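Local coordinates for protein elafin (Homo sapiens, PDB 1FLE) that inhibits neutrophil and pancreatic elastase in skin through its elastase inhibitor domain, the part present here, and may prevent elastase-mediated tissue proteolysis, at residues 21-25 / 26-30. Numbering follows the deposited sequence.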
loop_
_atom_site.group_PDB
_atom_site.type_symbol
_atom_site.label_atom_id
_atom_site.label_comp_id
_atom_site.label_asym_id
_atom_site.label_seq_id
_atom_site.Cartn_x
_atom_site.Cartn_y
_atom_site.Cartn_z
ATOM N N ILE B 21 -9.196 -4.457 -10.587
ATOM C CA ILE B 21 -8.142 -4.231 -9.586
ATOM C C ILE B 21 -8.858 -3.695 -8.322
ATOM O O ILE B 21 -9.893 -2.989 -8.398
ATOM C CB ILE B 21 -7.010 -3.331 -10.099
ATOM C CG1 ILE B 21 -7.482 -1.844 -10.087
ATOM C CG2 ILE B 21 -6.481 -3.693 -11.520
ATOM C CD1 ILE B 21 -6.433 -0.872 -10.665
ATOM N N ARG B 22 -8.278 -4.045 -7.189
ATOM C CA ARG B 22 -8.805 -3.626 -5.895
ATOM C C ARG B 22 -7.658 -3.054 -5.056
ATOM O O ARG B 22 -6.605 -3.692 -4.987
ATOM C CB ARG B 22 -9.480 -4.754 -5.125
ATOM C CG ARG B 22 -11.001 -4.809 -5.087
ATOM C CD ARG B 22 -11.470 -4.989 -3.640
ATOM N NE ARG B 22 -11.386 -3.747 -2.936
ATOM C CZ ARG B 22 -11.334 -3.209 -1.733
ATOM N NH1 ARG B 22 -11.337 -3.832 -0.564
ATOM N NH2 ARG B 22 -11.297 -1.836 -1.679
ATOM N N CYS B 23 -7.872 -1.890 -4.466
ATOM C CA CYS B 23 -6.790 -1.338 -3.583
ATOM C C CYS B 23 -6.698 -2.359 -2.448
ATOM O O CYS B 23 -7.682 -3.062 -2.128
ATOM C CB CYS B 23 -7.074 0.055 -3.157
ATOM S SG CYS B 23 -8.634 0.168 -2.148
ATOM N N ALA B 24 -5.535 -2.531 -1.895
ATOM C CA ALA B 24 -5.335 -3.575 -0.894
ATOM C C ALA B 24 -5.653 -3.080 0.521
ATOM O O ALA B 24 -4.897 -3.382 1.482
ATOM C CB ALA B 24 -3.926 -4.152 -1.108
ATOM N N MET B 25 -6.770 -2.349 0.582
ATOM C CA MET B 25 -7.335 -1.740 1.797
ATOM C C MET B 25 -8.823 -2.164 1.972
ATOM O O MET B 25 -9.625 -2.240 1.053
ATOM C CB MET B 25 -7.285 -0.207 1.721
ATOM C CG MET B 25 -7.318 0.416 3.092
ATOM S SD MET B 25 -7.424 2.224 2.943
ATOM C CE MET B 25 -8.787 2.459 1.811
ATOM N N LEU B 26 -9.097 -2.409 3.232
ATOM C CA LEU B 26 -10.409 -2.777 3.769
ATOM C C LEU B 26 -11.238 -1.495 3.928
ATOM O O LEU B 26 -10.701 -0.464 4.408
ATOM C CB LEU B 26 -10.148 -3.424 5.129
ATOM C CG LEU B 26 -10.468 -4.839 5.445
ATOM C CD1 LEU B 26 -10.314 -5.818 4.292
ATOM C CD2 LEU B 26 -9.606 -5.283 6.632
ATOM N N ASN B 27 -12.492 -1.580 3.552
ATOM C CA ASN B 27 -13.458 -0.483 3.698
ATOM C C ASN B 27 -12.997 0.818 3.033
ATOM O O ASN B 27 -12.870 1.820 3.759
ATOM C CB ASN B 27 -13.639 -0.203 5.216
ATOM C CG ASN B 27 -13.997 -1.399 6.075
ATOM O OD1 ASN B 27 -13.503 -1.538 7.235
ATOM N ND2 ASN B 27 -14.840 -2.284 5.522
ATOM N N PRO B 28 -12.730 0.796 1.745
ATOM C CA PRO B 28 -12.289 2.027 1.064
ATOM C C PRO B 28 -13.473 3.003 1.067
ATOM O O PRO B 28 -14.660 2.563 1.069
ATOM C CB PRO B 28 -11.834 1.569 -0.314
ATOM C CG PRO B 28 -12.577 0.287 -0.554
ATOM C CD PRO B 28 -12.831 -0.331 0.818
ATOM N N PRO B 29 -13.143 4.290 1.071
ATOM C CA PRO B 29 -14.111 5.387 1.058
ATOM C C PRO B 29 -14.953 5.442 -0.208
ATOM O O PRO B 29 -14.445 5.324 -1.337
ATOM C CB PRO B 29 -13.282 6.646 1.302
ATOM C CG PRO B 29 -11.954 6.275 0.697
ATOM C CD PRO B 29 -11.740 4.800 1.069
ATOM N N ASN B 30 -16.257 5.608 0.033
ATOM C CA ASN B 30 -17.254 5.669 -1.071
ATOM C C ASN B 30 -17.503 7.131 -1.459
ATOM O O ASN B 30 -17.587 8.051 -0.633
ATOM C CB ASN B 30 -18.475 4.850 -0.738
ATOM C CG ASN B 30 -18.245 3.352 -0.724
ATOM O OD1 ASN B 30 -18.545 2.670 -1.726
ATOM N ND2 ASN B 30 -17.723 2.781 0.363
#
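The P28 ring meets the edge of the flat R22 guanidinium: P28 CB lies in the guanidinium plane, 3.7 Å from R22 NH2, and the two side chains cross at about a right angle. The modelled spacing between R22 NH2 and P28 CG is implausibly short, so the exact fit there is doubtful. Bends at chi2 and chi3 bring the R22 guanidinium close to P28, and NH1 gives a weak hydrogen bond to M25 O (2.8 Å, N-H...O angle 127°). A second weak bond, M25 N to C23 O at 2.9 Å, links the backbone within the bend.

M25 slides past P28 in the opposite direction. Its CG is anti to the backbone N (chi1 -157°), and the bend at chi3 (51°) places M25 CE 3.8 Å from P28 CB and 3.8 Å from P29 CD, an apolar contact with both prolines. C23 SG meets P28 CB at 3.9 Å and is disulfide-bonded to C49, which P28 also touches; the bend is thus tied to the cystine core. N30 OD1 accepts a hydrogen bond from M51 N.

R22 and C23 form an antiparallel ladder with a strand of the other protein, while M25 and L26 also pack on that chain. Strand 21-23 and the bent segment after it, backed by the disulfide, are consistent with the canonical proteinase-binding loop of a WAP-type four-disulfide core inhibitor.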